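PDB 6QRL: hybrid kinase from Caulobacter vibrioides, which probably phosphorylates its own histidine at the expense of ATP as a hybrid sensor kinase, and binds cyclic di-GMP through the pseudo-receiver domain described here. Local coordinates for residues R62-P67 with R87-F93; A10-P14 with Y34-I39. All blocks are in the same frame, centred on the assembly; numbering follows the deposited sequence.

Interaction 1: residues R62-P67 with R87-F93; sequences RGALKP and RLKAAGF. With SO4 (sulfate ion), chain D.
Pro-67 sets its CB over the middle of one face of the Phe-93 ring, 3.7 Å from the ring centroid and only 6° off the ring normal, a CH-pi contact. From another direction the CD1 methyl of Leu-65 reaches the same ring obliquely, coming to 3.5 Å from Phe-93 CZ, the two side chains crossing at about a right angle. Phe-93 can receive both because its CG is anti to the carbonyl carbon (chi1 -82°), which carries the ring to the loop. Leu-88 adds CD2 against Leu-65 CB, and Ala-91 CB meets Pro-67 CD. Behind this cluster lie Val-75 and Ile-54 of the sheet. Gly-92 ends the helix in a Schellman motif, turning the chain so that Phe-93 comes back under the last turn.

Farther out, Arg-87 runs extended from CG to NE and lays its guanidinium along the loop, one face toward Gly-63. NH1 of Arg-87 donates to Arg-62 O at 3.0 Å, nearly in the guanidinium plane, while NH2 of Arg-87 donates a hydrogen bond to a water that in turn donates to sulfate O1. Backbone nitrogens hold the sulfate too, most directly Ala-64 N to sulfate O3 at 3.0 Å (163°). The sulfate probably comes from the crystallisation liquor. Anion, water and carbonyl thus share the donors of Arg-62, Ala-64 and Arg-87, and the negative charge probably eases the proximity of the two arginines at the exposed end of the apolar contact between the loop that follows strand 51-55 and the C-terminal end of helix 85-91 of the receiver-like domain.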
# COMPACT_ATOMS: atom_id res chain seq x y z
N ARG A 62 11.17 -11.74 -11.28
CA ARG A 62 12.46 -11.55 -10.56
C ARG A 62 12.27 -10.63 -9.34
O ARG A 62 13.27 -10.34 -8.67
CB ARG A 62 13.49 -10.97 -11.52
CG ARG A 62 14.11 -11.99 -12.48
CD ARG A 62 15.62 -11.79 -12.55
NE ARG A 62 16.19 -11.40 -13.84
CZ ARG A 62 16.01 -10.23 -14.48
NH1 ARG A 62 15.21 -9.29 -14.00
NH2 ARG A 62 16.62 -10.03 -15.64
N GLY A 63 11.04 -10.18 -9.05
CA GLY A 63 10.70 -9.48 -7.80
C GLY A 63 10.76 -7.96 -7.90
O GLY A 63 10.63 -7.33 -6.83
N ALA A 64 10.89 -7.36 -9.09
CA ALA A 64 10.80 -5.89 -9.30
C ALA A 64 9.40 -5.38 -8.96
O ALA A 64 8.43 -5.95 -9.43
CB ALA A 64 11.14 -5.47 -10.71
N LEU A 65 9.32 -4.32 -8.15
CA LEU A 65 8.05 -3.73 -7.70
C LEU A 65 8.35 -2.25 -7.43
O LEU A 65 9.12 -1.99 -6.47
CB LEU A 65 7.59 -4.46 -6.43
CG LEU A 65 6.09 -4.70 -6.21
CD1 LEU A 65 5.69 -4.41 -4.78
CD2 LEU A 65 5.18 -4.03 -7.21
N LYS A 66 7.80 -1.35 -8.23
CA LYS A 66 8.08 0.10 -8.13
C LYS A 66 6.91 0.76 -7.42
O LYS A 66 5.79 0.80 -7.93
CB LYS A 66 8.27 0.76 -9.50
CG LYS A 66 8.93 -0.09 -10.57
CD LYS A 66 10.42 -0.33 -10.33
CE LYS A 66 11.01 -1.36 -11.29
NZ LYS A 66 12.19 -2.04 -10.70
N PRO A 67 7.13 1.37 -6.25
CA PRO A 67 6.10 2.17 -5.61
C PRO A 67 5.98 3.47 -6.42
O PRO A 67 6.97 4.01 -6.88
CB PRO A 67 6.69 2.35 -4.21
CG PRO A 67 8.17 2.46 -4.46
CD PRO A 67 8.42 1.45 -5.55
N ARG A 87 15.68 -4.18 -0.70
CA ARG A 87 15.41 -3.79 -2.09
C ARG A 87 14.14 -2.94 -2.19
O ARG A 87 14.13 -1.96 -2.93
CB ARG A 87 15.25 -5.05 -2.94
CG ARG A 87 14.93 -4.75 -4.40
CD ARG A 87 14.86 -6.04 -5.20
NE ARG A 87 14.61 -5.72 -6.61
CZ ARG A 87 14.40 -6.63 -7.56
NH1 ARG A 87 14.37 -7.92 -7.26
NH2 ARG A 87 14.17 -6.24 -8.80
N LEU A 88 13.09 -3.31 -1.45
CA LEU A 88 11.78 -2.61 -1.54
C LEU A 88 11.88 -1.25 -0.85
O LEU A 88 11.34 -0.27 -1.40
CB LEU A 88 10.69 -3.49 -0.92
CG LEU A 88 10.36 -4.75 -1.74
CD1 LEU A 88 9.62 -5.78 -0.93
CD2 LEU A 88 9.53 -4.37 -2.92
N LYS A 89 12.61 -1.17 0.27
CA LYS A 89 12.89 0.15 0.90
C LYS A 89 13.71 1.03 -0.05
O LYS A 89 13.33 2.18 -0.21
CB LYS A 89 13.53 -0.00 2.28
CG LYS A 89 12.67 -0.74 3.29
CD LYS A 89 11.45 0.04 3.77
CE LYS A 89 11.82 1.26 4.59
NZ LYS A 89 12.41 0.88 5.90
N ALA A 90 14.73 0.49 -0.73
CA ALA A 90 15.56 1.25 -1.70
C ALA A 90 14.70 1.72 -2.87
O ALA A 90 14.99 2.79 -3.40
CB ALA A 90 16.71 0.40 -2.21
N ALA A 91 13.71 0.93 -3.30
CA ALA A 91 12.76 1.31 -4.37
C ALA A 91 11.84 2.46 -3.89
O ALA A 91 11.25 3.11 -4.73
CB ALA A 91 11.99 0.09 -4.80
N GLY A 92 11.69 2.70 -2.59
CA GLY A 92 10.91 3.84 -2.07
C GLY A 92 9.70 3.44 -1.21
O GLY A 92 8.92 4.32 -0.84
N PHE A 93 9.48 2.16 -0.93
CA PHE A 93 8.39 1.74 -0.01
C PHE A 93 8.64 2.27 1.41
O PHE A 93 9.77 2.23 1.90
CB PHE A 93 8.25 0.22 -0.02
CG PHE A 93 7.44 -0.28 -1.18
CD1 PHE A 93 6.05 -0.22 -1.14
CD2 PHE A 93 8.05 -0.85 -2.27
CE1 PHE A 93 5.29 -0.70 -2.20
CE2 PHE A 93 7.29 -1.35 -3.32
CZ PHE A 93 5.92 -1.26 -3.29
S SO4 D . 11.15 -8.59 -13.19
O1 SO4 D . 12.34 -7.82 -13.44
O2 SO4 D . 11.29 -9.90 -13.79
O3 SO4 D . 10.98 -8.75 -11.77
O4 SO4 D . 10.01 -7.92 -13.77
O HOH W 1 14.21 -7.84 -11.49

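Interaction 2: residues A10-P14 with Y34-I39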
# COMPACT_ATOMS: atom_id res chain seq x y z
N ALA A 10 -5.84 2.80 -0.24
CA ALA A 10 -6.02 1.90 -1.41
C ALA A 10 -5.40 0.53 -1.13
O ALA A 10 -4.36 0.47 -0.40
CB ALA A 10 -5.41 2.53 -2.64
N ILE A 11 -6.00 -0.53 -1.66
CA ILE A 11 -5.41 -1.90 -1.67
C ILE A 11 -5.33 -2.35 -3.13
O ILE A 11 -6.37 -2.48 -3.76
CB ILE A 11 -6.17 -2.90 -0.76
CG1 ILE A 11 -5.65 -4.32 -0.93
CG2 ILE A 11 -7.69 -2.83 -0.93
CD1 ILE A 11 -4.22 -4.49 -0.44
N ALA A 12 -4.12 -2.41 -3.67
CA ALA A 12 -3.81 -2.96 -5.01
C ALA A 12 -3.41 -4.43 -4.85
O ALA A 12 -2.34 -4.73 -4.29
CB ALA A 12 -2.72 -2.16 -5.65
N SER A 13 -4.25 -5.34 -5.29
CA SER A 13 -3.97 -6.79 -5.21
C SER A 13 -4.73 -7.50 -6.32
O SER A 13 -5.91 -7.21 -6.54
CB SER A 13 -4.35 -7.38 -3.88
OG SER A 13 -4.21 -8.79 -3.91
N PRO A 14 -4.11 -8.50 -6.97
CA PRO A 14 -4.81 -9.31 -7.97
C PRO A 14 -5.70 -10.37 -7.29
O PRO A 14 -6.39 -11.04 -7.97
CB PRO A 14 -3.68 -10.01 -8.73
CG PRO A 14 -2.55 -10.12 -7.68
CD PRO A 14 -2.70 -8.90 -6.80
N TYR A 34 -10.22 1.82 -0.87
CA TYR A 34 -10.25 1.92 -2.35
C TYR A 34 -9.59 0.67 -2.94
O TYR A 34 -8.37 0.60 -2.97
CB TYR A 34 -9.62 3.24 -2.83
CG TYR A 34 -10.39 4.43 -2.32
CD1 TYR A 34 -10.10 4.93 -1.06
CD2 TYR A 34 -11.47 4.99 -3.00
CE1 TYR A 34 -10.82 5.98 -0.51
CE2 TYR A 34 -12.21 6.03 -2.46
CZ TYR A 34 -11.88 6.54 -1.21
OH TYR A 34 -12.59 7.53 -0.61
N ALA A 35 -10.39 -0.34 -3.32
CA ALA A 35 -9.90 -1.65 -3.80
C ALA A 35 -9.53 -1.54 -5.28
O ALA A 35 -10.31 -0.95 -6.03
CB ALA A 35 -10.95 -2.71 -3.60
N ALA A 36 -8.38 -2.05 -5.69
CA ALA A 36 -7.94 -2.04 -7.10
C ALA A 36 -7.18 -3.32 -7.46
O ALA A 36 -6.58 -3.94 -6.55
CB ALA A 36 -7.09 -0.82 -7.31
N VAL A 37 -7.14 -3.69 -8.74
CA VAL A 37 -6.45 -4.95 -9.14
C VAL A 37 -4.94 -4.74 -9.31
O VAL A 37 -4.24 -5.74 -9.35
CB VAL A 37 -7.01 -5.59 -10.43
CG1 VAL A 37 -8.40 -6.12 -10.20
CG2 VAL A 37 -6.91 -4.66 -11.63
N ASP A 38 -4.46 -3.50 -9.45
CA ASP A 38 -3.00 -3.26 -9.71
C ASP A 38 -2.64 -1.81 -9.38
O ASP A 38 -3.55 -1.05 -9.01
CB ASP A 38 -2.59 -3.67 -11.13
CG ASP A 38 -3.28 -2.92 -12.25
OD1 ASP A 38 -3.77 -1.80 -12.03
OD2 ASP A 38 -3.27 -3.45 -13.37
N ILE A 39 -1.39 -1.42 -9.52
CA ILE A 39 -0.94 -0.05 -9.15
C ILE A 39 -1.62 1.00 -10.04
O ILE A 39 -2.15 1.97 -9.47
CB ILE A 39 0.60 0.03 -9.19
CG1 ILE A 39 1.22 -0.91 -8.15
CG2 ILE A 39 1.02 1.47 -9.01
CD1 ILE A 39 2.71 -1.12 -8.32
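Strands 10-12 and 34-36 run parallel, 13° apart in direction and 4.6 Å at closest approach, with Ala-10 beside Tyr-34, Ile-11 beside Ala-35 and Ala-12 beside Ala-36. Ile-11 uses both its backbone polar atoms: its N donates to Tyr-34 O at 2.9 Å and its O accepts from Ala-36 N at 2.8 Å. Ser-13 N then closes the ladder on Ala-36 O at 3.0 Å, carrying the pairing one residue past the strand, and the same Ala-36 O also meets the CA-H of Ala-12.

Ala-10, Ala-12 and Ala-36 share one face of the sheet with Tyr-34. Ala-10 CB sits 4.3 Å from Tyr-34 CB, beyond which the phenol leads away from the neighbouring strand toward Ala-46 and Pro-47. Ala-12 CB instead packs on the backbone of the following turn, 3.6 Å from Asp-38 O. On the other face Ile-11 divides its branches: CG1 is anti to the backbone N (chi1 173°), and CG2 leans across to Ala-35, 4.2 Å from its CB.

At the C-terminal ends the strands give way to loops. Ser-13 OG is hydrogen-bonded to Asp-55, predicted by similarity to receiver domains to be the phosphoacceptor and unmodified here, and to Asn-15 N. Asp-38 is the N-cap of helix 39-45, its OD1 accepting from Ser-41 N.

This is the beta-alpha-beta unit that opens the receiver-like fold, with helix 16-28 as the crossover. Ile-11 packs on Thr-22 of that helix, whereas Ala-12 and Ala-36 face Ala-42 of helix 39-45; strand 51-55 pairs with the other edge of strand 8-12, and strand 32-36 is the outermost strand within the chain.

In the fold
Both contacts belong to the single receiver-like domain, built around a five-stranded parallel sheet ordered 32-36, 8-12, 51-55, 73-77, 95-98. Interaction 2 comes first along the chain and pairs the first two strands; interaction 1 then fastens the loop between strands 51-55 and 73-77 to the end of helix 85-91. Their centres are about 17 Å apart, yet they touch through Ile-39 CD1, which packs 3.7 Å from Lys-66 O and also against Leu-65 CD2. Ile-39 and Leu-65 both rest on Ile-54 of the central strand. The side chain of Phe-93 lies about 8 Å from a bound cyclic di-GMP, that of Ile-11 about 12 Å; both contacts help build the domain that binds it.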